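Local coordinates for niemann-Pick type C2 protein (Camponotus japonicus, PDB 3WEB), which binds oleic acid inside a beta-sandwich and probably carries such hydrophobic molecules in the chemical communication of worker ants, at residues S39-P44 / E90-V95; V46-V51 / R115-E120. All blocks are in the same frame, centred on the assembly; numbering follows the deposited sequence.

Contact 1: residues S39-P44 / E90-V95; sequences SMKFTP and EIEYKV
Ser-39 OG gives its hydrogen to Glu-92 OE2 at 2.6 Å, a short bond laid across two antiparallel strands of the immunoglobulin-like beta-sandwich. The carboxylate oxygen is met on its anti side, 35° out of the carboxylate plane. Ser-39 OG (chi1 171°) and Glu-92 CG each stand anti to their own backbone N, and the extended glutamate slants away from its pair partner, Lys-41, to reach the serine two residues earlier on the facing strand. Beneath this bond the backbone follows the classical antiparallel pattern: Met-40 with Tyr-93 and Phe-42 with Ile-91 are hydrogen-bonded pairs, while Ser-39 with Lys-94 and Lys-41 with Glu-92 are non-hydrogen-bonded ones. The bonds of the second hydrogen-bonded pair are nearly straight, Phe-42 N to Ile-91 O measuring 2.9 Å at 166°.

The two faces of the ladder differ in character. Ser-39, Lys-41, Glu-92 and Lys-94 line the polar one. Met-40, Phe-42, Ile-91 and Tyr-93 share the other, where Phe-114 of strand 107-116 meets the rings of both Phe-42 and Tyr-93 edge-to-face, and the Tyr-93 side chain comes within about 5 Å of the bound oleic acid, which Val-95 touches. Ile-91 CG1 lies over one face of the Phe-42 ring, 4.0 Å from its centroid, in a CH-pi contact displaced toward the rim; Ile-91 CD1 comes to 3.6 Å from Phe-42 CZ. At the ladder's end Glu-90 OE2, which also bonds Ser-14 OG, accepts from a water at 2.8 Å, and that water lies 2.7 Å from Thr-43 OG1.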
loop_
_atom_site.group_PDB
_atom_site.type_symbol
_atom_site.label_atom_id
_atom_site.label_comp_id
_atom_site.label_asym_id
_atom_site.label_seq_id
_atom_site.Cartn_x
_atom_site.Cartn_y
_atom_site.Cartn_z
ATOM N N SER A 39 1.113 7.062 3.309
ATOM C CA SER A 39 0.336 7.838 2.347
ATOM C C SER A 39 0.624 7.349 0.930
ATOM O O SER A 39 1.767 7.031 0.601
ATOM C CB SER A 39 0.689 9.332 2.445
ATOM O OG SER A 39 0.101 10.065 1.377
ATOM N N MET A 40 -0.412 7.287 0.093
ATOM C CA MET A 40 -0.222 7.039 -1.340
ATOM C C MET A 40 -1.040 8.020 -2.161
ATOM O O MET A 40 -2.244 8.131 -1.951
ATOM C CB MET A 40 -0.622 5.608 -1.720
ATOM C CG MET A 40 -0.727 5.394 -3.229
ATOM S SD MET A 40 -0.893 3.673 -3.761
ATOM C CE MET A 40 -2.550 3.316 -3.199
ATOM N N LYS A 41 -0.376 8.726 -3.079
ATOM C CA LYS A 41 -1.063 9.548 -4.081
ATOM C C LYS A 41 -1.228 8.731 -5.347
ATOM O O LYS A 41 -0.246 8.227 -5.902
ATOM C CB LYS A 41 -0.279 10.821 -4.390
ATOM C CG LYS A 41 -0.030 11.699 -3.176
ATOM C CD LYS A 41 0.855 12.871 -3.554
ATOM C CE LYS A 41 1.351 13.599 -2.318
ATOM N NZ LYS A 41 2.179 14.774 -2.708
ATOM N N PHE A 42 -2.475 8.581 -5.778
ATOM C CA PHE A 42 -2.767 7.732 -6.925
ATOM C C PHE A 42 -3.910 8.268 -7.782
ATOM O O PHE A 42 -4.717 9.087 -7.332
ATOM C CB PHE A 42 -3.016 6.279 -6.482
ATOM C CG PHE A 42 -4.327 6.057 -5.772
ATOM C CD1 PHE A 42 -4.509 6.476 -4.450
ATOM C CD2 PHE A 42 -5.373 5.404 -6.418
ATOM C CE1 PHE A 42 -5.713 6.260 -3.790
ATOM C CE2 PHE A 42 -6.578 5.177 -5.760
ATOM C CZ PHE A 42 -6.752 5.614 -4.452
ATOM N N THR A 43 -3.960 7.779 -9.012
ATOM C CA THR A 43 -4.935 8.214 -9.997
ATOM C C THR A 43 -5.506 7.012 -10.758
ATOM O O THR A 43 -4.767 6.341 -11.487
ATOM C CB THR A 43 -4.295 9.165 -11.035
ATOM O OG1 THR A 43 -3.594 10.226 -10.371
ATOM C CG2 THR A 43 -5.359 9.762 -11.939
ATOM N N PRO A 44 -6.820 6.753 -10.611
ATOM C CA PRO A 44 -7.465 5.721 -11.436
ATOM C C PRO A 44 -7.640 6.236 -12.868
ATOM O O PRO A 44 -7.836 7.446 -13.072
ATOM C CB PRO A 44 -8.832 5.532 -10.762
ATOM C CG PRO A 44 -9.130 6.864 -10.133
ATOM C CD PRO A 44 -7.792 7.480 -9.767
ATOM N N GLU A 90 -6.268 12.706 -9.305
ATOM C CA GLU A 90 -5.355 12.220 -8.277
ATOM C C GLU A 90 -5.937 12.447 -6.899
ATOM O O GLU A 90 -6.451 13.524 -6.600
ATOM C CB GLU A 90 -3.979 12.875 -8.375
ATOM C CG GLU A 90 -2.952 12.173 -7.488
ATOM C CD GLU A 90 -1.541 12.666 -7.709
ATOM O OE1 GLU A 90 -1.326 13.893 -7.670
ATOM O OE2 GLU A 90 -0.645 11.827 -7.916
ATOM N N ILE A 91 -5.857 11.410 -6.069
ATOM C CA ILE A 91 -6.339 11.443 -4.693
ATOM C C ILE A 91 -5.288 10.814 -3.784
ATOM O O ILE A 91 -4.316 10.237 -4.268
ATOM C CB ILE A 91 -7.690 10.709 -4.544
ATOM C CG1 ILE A 91 -7.599 9.306 -5.168
ATOM C CG2 ILE A 91 -8.799 11.528 -5.200
ATOM C CD1 ILE A 91 -8.836 8.456 -4.979
ATOM N N GLU A 92 -5.491 10.942 -2.477
ATOM C CA GLU A 92 -4.526 10.456 -1.507
ATOM C C GLU A 92 -5.174 9.550 -0.473
ATOM O O GLU A 92 -6.166 9.913 0.168
ATOM C CB GLU A 92 -3.831 11.625 -0.817
ATOM C CG GLU A 92 -2.861 11.180 0.263
ATOM C CD GLU A 92 -2.240 12.355 0.970
ATOM O OE1 GLU A 92 -2.991 13.216 1.466
ATOM O OE2 GLU A 92 -0.999 12.414 1.006
ATOM N N TYR A 93 -4.605 8.357 -0.345
ATOM C CA TYR A 93 -4.941 7.420 0.714
ATOM C C TYR A 93 -4.024 7.607 1.918
ATOM O O TYR A 93 -2.820 7.836 1.760
ATOM C CB TYR A 93 -4.789 6.008 0.186
ATOM C CG TYR A 93 -4.884 4.917 1.231
ATOM C CD1 TYR A 93 -6.114 4.547 1.757
ATOM C CD2 TYR A 93 -3.746 4.242 1.668
ATOM C CE1 TYR A 93 -6.213 3.532 2.698
ATOM C CE2 TYR A 93 -3.839 3.223 2.606
ATOM C CZ TYR A 93 -5.072 2.878 3.118
ATOM O OH TYR A 93 -5.168 1.854 4.032
ATOM N N LYS A 94 -4.619 7.522 3.108
ATOM C CA LYS A 94 -3.895 7.590 4.379
ATOM C C LYS A 94 -4.259 6.430 5.308
ATOM O O LYS A 94 -5.424 6.042 5.419
ATOM C CB LYS A 94 -4.162 8.927 5.078
ATOM C CG LYS A 94 -3.595 10.135 4.337
ATOM C CD LYS A 94 -3.648 11.417 5.159
ATOM C CE LYS A 94 -4.699 12.395 4.638
ATOM N NZ LYS A 94 -6.109 11.939 4.824
ATOM N N VAL A 95 -3.251 5.882 5.982
ATOM C CA VAL A 95 -3.476 4.828 6.976
ATOM C C VAL A 95 -2.402 4.875 8.063
ATOM O O VAL A 95 -1.227 5.159 7.793
ATOM C CB VAL A 95 -3.610 3.416 6.328
ATOM C CG1 VAL A 95 -2.305 2.941 5.697
ATOM C CG2 VAL A 95 -4.132 2.386 7.321
HETATM O O HOH W 1 -1.228 9.433 -9.242
#

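Contact 2: residues V46-V51 / R115-E120; sequences VDVKNV and RNEKDE
Chi1 of 65° sets Glu-117 CG between its own backbone N and carbonyl carbon, and a bend at chi2 (-84°) turns CD back toward Lys-49 and Asn-50. There OE1 is gripped twice: Lys-49 N and Asn-50 N each lie 3.0 Å from Glu-117 OE1, both on the same face of the carboxylate and well above its plane. The Asn-50 bond is the straighter, at 158°. The contact thus joins the loop entering strand 51-59 to the type I beta turn, Asn-116 to Asp-119, of the hairpin between strands 107-116 and 121-131.

Asn-116 shapes that turn. Its OD1 accepts from Lys-118 N, forming an Asx turn, and from Glu-120 N, the donors approaching opposite faces of the amide. Asn-116 ND2 donates in plane to the anti lone pair of Glu-120 OE1, 2.9 Å away, and also to a water that is in turn bonded to Asp-47 O. Val-48 CG1 packs against Asn-116 CB at 3.8 Å, the two side chains crossing at about a right angle; Ile-122 touches both.

A second water spans Asp-47 O and Glu-117 OE2. With two backbone N-H groups on one carboxylate oxygen and water at the other, the negative charge of Glu-117 is probably stabilised without a direct salt bridge to Lys-49, whose NZ stays 6.3 Å from Glu-117 OE2.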
loop_
_atom_site.group_PDB
_atom_site.type_symbol
_atom_site.label_atom_id
_atom_site.label_comp_id
_atom_site.label_asym_id
_atom_site.label_seq_id
_atom_site.Cartn_x
_atom_site.Cartn_y
_atom_site.Cartn_z
ATOM N N VAL A 46 -9.966 4.959 -14.839
ATOM C CA VAL A 46 -11.395 4.734 -15.043
ATOM C C VAL A 46 -12.151 5.125 -13.773
ATOM O O VAL A 46 -11.544 5.289 -12.714
ATOM C CB VAL A 46 -11.705 3.252 -15.372
ATOM C CG1 VAL A 46 -11.085 2.843 -16.707
ATOM C CG2 VAL A 46 -11.255 2.328 -14.243
ATOM N N ASP A 47 -13.470 5.297 -13.881
ATOM C CA ASP A 47 -14.297 5.506 -12.699
ATOM C C ASP A 47 -14.307 4.227 -11.867
ATOM O O ASP A 47 -14.412 3.136 -12.410
ATOM C CB ASP A 47 -15.728 5.879 -13.093
ATOM C CG ASP A 47 -15.841 7.278 -13.680
ATOM O OD1 ASP A 47 -14.933 8.116 -13.499
ATOM O OD2 ASP A 47 -16.873 7.540 -14.332
ATOM N N VAL A 48 -14.187 4.368 -10.554
ATOM C CA VAL A 48 -14.085 3.209 -9.663
ATOM C C VAL A 48 -15.188 3.256 -8.610
ATOM O O VAL A 48 -15.329 4.252 -7.906
ATOM C CB VAL A 48 -12.681 3.147 -9.001
ATOM C CG1 VAL A 48 -12.602 2.038 -7.956
ATOM C CG2 VAL A 48 -11.601 2.970 -10.058
ATOM N N LYS A 49 -15.968 2.178 -8.513
ATOM C CA LYS A 49 -17.098 2.131 -7.586
ATOM C C LYS A 49 -16.730 1.691 -6.176
ATOM O O LYS A 49 -17.313 2.168 -5.205
ATOM C CB LYS A 49 -18.216 1.247 -8.138
ATOM C CG LYS A 49 -19.043 1.934 -9.215
ATOM C CD LYS A 49 -20.206 1.071 -9.682
ATOM C CE LYS A 49 -21.196 0.770 -8.567
ATOM N NZ LYS A 49 -22.275 -0.140 -9.036
ATOM N N ASN A 50 -15.777 0.771 -6.068
ATOM C CA ASN A 50 -15.306 0.274 -4.776
ATOM C C ASN A 50 -13.842 -0.137 -4.875
ATOM O O ASN A 50 -13.384 -0.568 -5.937
ATOM C CB ASN A 50 -16.155 -0.915 -4.307
ATOM C CG ASN A 50 -15.924 -1.267 -2.849
ATOM O OD1 ASN A 50 -15.926 -0.401 -1.972
ATOM N ND2 ASN A 50 -15.750 -2.556 -2.578
ATOM N N VAL A 51 -13.116 -0.006 -3.766
ATOM C CA VAL A 51 -11.696 -0.363 -3.727
ATOM C C VAL A 51 -11.452 -1.449 -2.678
ATOM O O VAL A 51 -11.888 -1.318 -1.539
ATOM C CB VAL A 51 -10.799 0.861 -3.416
ATOM C CG1 VAL A 51 -9.320 0.475 -3.432
ATOM C CG2 VAL A 51 -11.054 1.986 -4.408
ATOM N N ARG A 115 -7.287 -2.735 -5.719
ATOM C CA ARG A 115 -8.087 -3.234 -6.825
ATOM C C ARG A 115 -9.473 -2.608 -6.810
ATOM O O ARG A 115 -9.981 -2.205 -5.752
ATOM C CB ARG A 115 -8.196 -4.757 -6.755
ATOM C CG ARG A 115 -6.856 -5.464 -6.865
ATOM C CD ARG A 115 -7.022 -6.963 -6.723
ATOM N NE ARG A 115 -5.736 -7.657 -6.771
ATOM C CZ ARG A 115 -5.599 -8.976 -6.658
ATOM N NH1 ARG A 115 -6.668 -9.755 -6.509
ATOM N NH2 ARG A 115 -4.392 -9.524 -6.696
ATOM N N ASN A 116 -10.094 -2.530 -7.980
ATOM C CA ASN A 116 -11.483 -2.100 -8.039
ATOM C C ASN A 116 -12.427 -3.282 -7.818
ATOM O O ASN A 116 -11.991 -4.416 -7.571
ATOM C CB ASN A 116 -11.789 -1.368 -9.350
ATOM C CG ASN A 116 -11.707 -2.271 -10.571
ATOM O OD1 ASN A 116 -11.539 -3.488 -10.460
ATOM N ND2 ASN A 116 -11.835 -1.674 -11.745
ATOM N N GLU A 117 -13.718 -2.996 -7.931
ATOM C CA GLU A 117 -14.794 -3.970 -7.748
ATOM C C GLU A 117 -14.726 -5.145 -8.739
ATOM O O GLU A 117 -15.305 -6.209 -8.492
ATOM C CB GLU A 117 -16.152 -3.261 -7.854
ATOM C CG GLU A 117 -16.486 -2.662 -9.223
ATOM C CD GLU A 117 -15.917 -1.273 -9.479
ATOM O OE1 GLU A 117 -15.217 -0.713 -8.605
ATOM O OE2 GLU A 117 -16.174 -0.720 -10.574
ATOM N N LYS A 118 -14.008 -4.936 -9.839
ATOM C CA LYS A 118 -13.901 -5.908 -10.927
ATOM C C LYS A 118 -12.633 -6.750 -10.805
ATOM O O LYS A 118 -12.290 -7.494 -11.729
ATOM C CB LYS A 118 -13.893 -5.181 -12.275
ATOM C CG LYS A 118 -15.094 -4.287 -12.516
ATOM C CD LYS A 118 -14.814 -3.259 -13.590
ATOM C CE LYS A 118 -16.053 -2.425 -13.851
ATOM N NZ LYS A 118 -15.863 -1.513 -15.012
ATOM N N ASP A 119 -11.938 -6.614 -9.672
ATOM C CA ASP A 119 -10.663 -7.291 -9.415
ATOM C C ASP A 119 -9.542 -6.878 -10.383
ATOM O O ASP A 119 -8.642 -7.661 -10.677
ATOM C CB ASP A 119 -10.850 -8.823 -9.391
ATOM C CG ASP A 119 -9.724 -9.545 -8.668
ATOM O OD1 ASP A 119 -9.216 -9.016 -7.657
ATOM O OD2 ASP A 119 -9.351 -10.657 -9.108
ATOM N N GLU A 120 -9.606 -5.638 -10.865
ATOM C CA GLU A 120 -8.555 -5.054 -11.702
ATOM C C GLU A 120 -7.652 -4.189 -10.828
ATOM O O GLU A 120 -8.142 -3.487 -9.942
ATOM C CB GLU A 120 -9.156 -4.188 -12.814
ATOM C CG GLU A 120 -10.178 -4.905 -13.689
ATOM C CD GLU A 120 -10.825 -3.989 -14.711
ATOM O OE1 GLU A 120 -11.358 -2.924 -14.344
ATOM O OE2 GLU A 120 -10.813 -4.350 -15.901
HETATM O O HOH W 2 -13.600 0.503 -12.422
HETATM O O HOH W 3 -17.249 1.694 -12.527
#

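After three earlier strands, 4-5, 11-18 and 28-30, the chain runs through strand 34-44, whose last residues form one side of contact 1, and almost at once enters the loop 46-51, one side of contact 2. Strand 91-99 then returns to strand 34-44, so contact 1 closes a loop with 45 residues between its segments. Strand 107-116 follows, and its hairpin turn closes the longer loop of contact 2, with 63 residues between. The two closures cross, since their segments alternate along the sequence. Contact 1 pairs neighbouring strands inside the three-stranded sheet; contact 2, its centre 14 Å away, ties together chain at the ends of neighbouring strands of the opposing sheet.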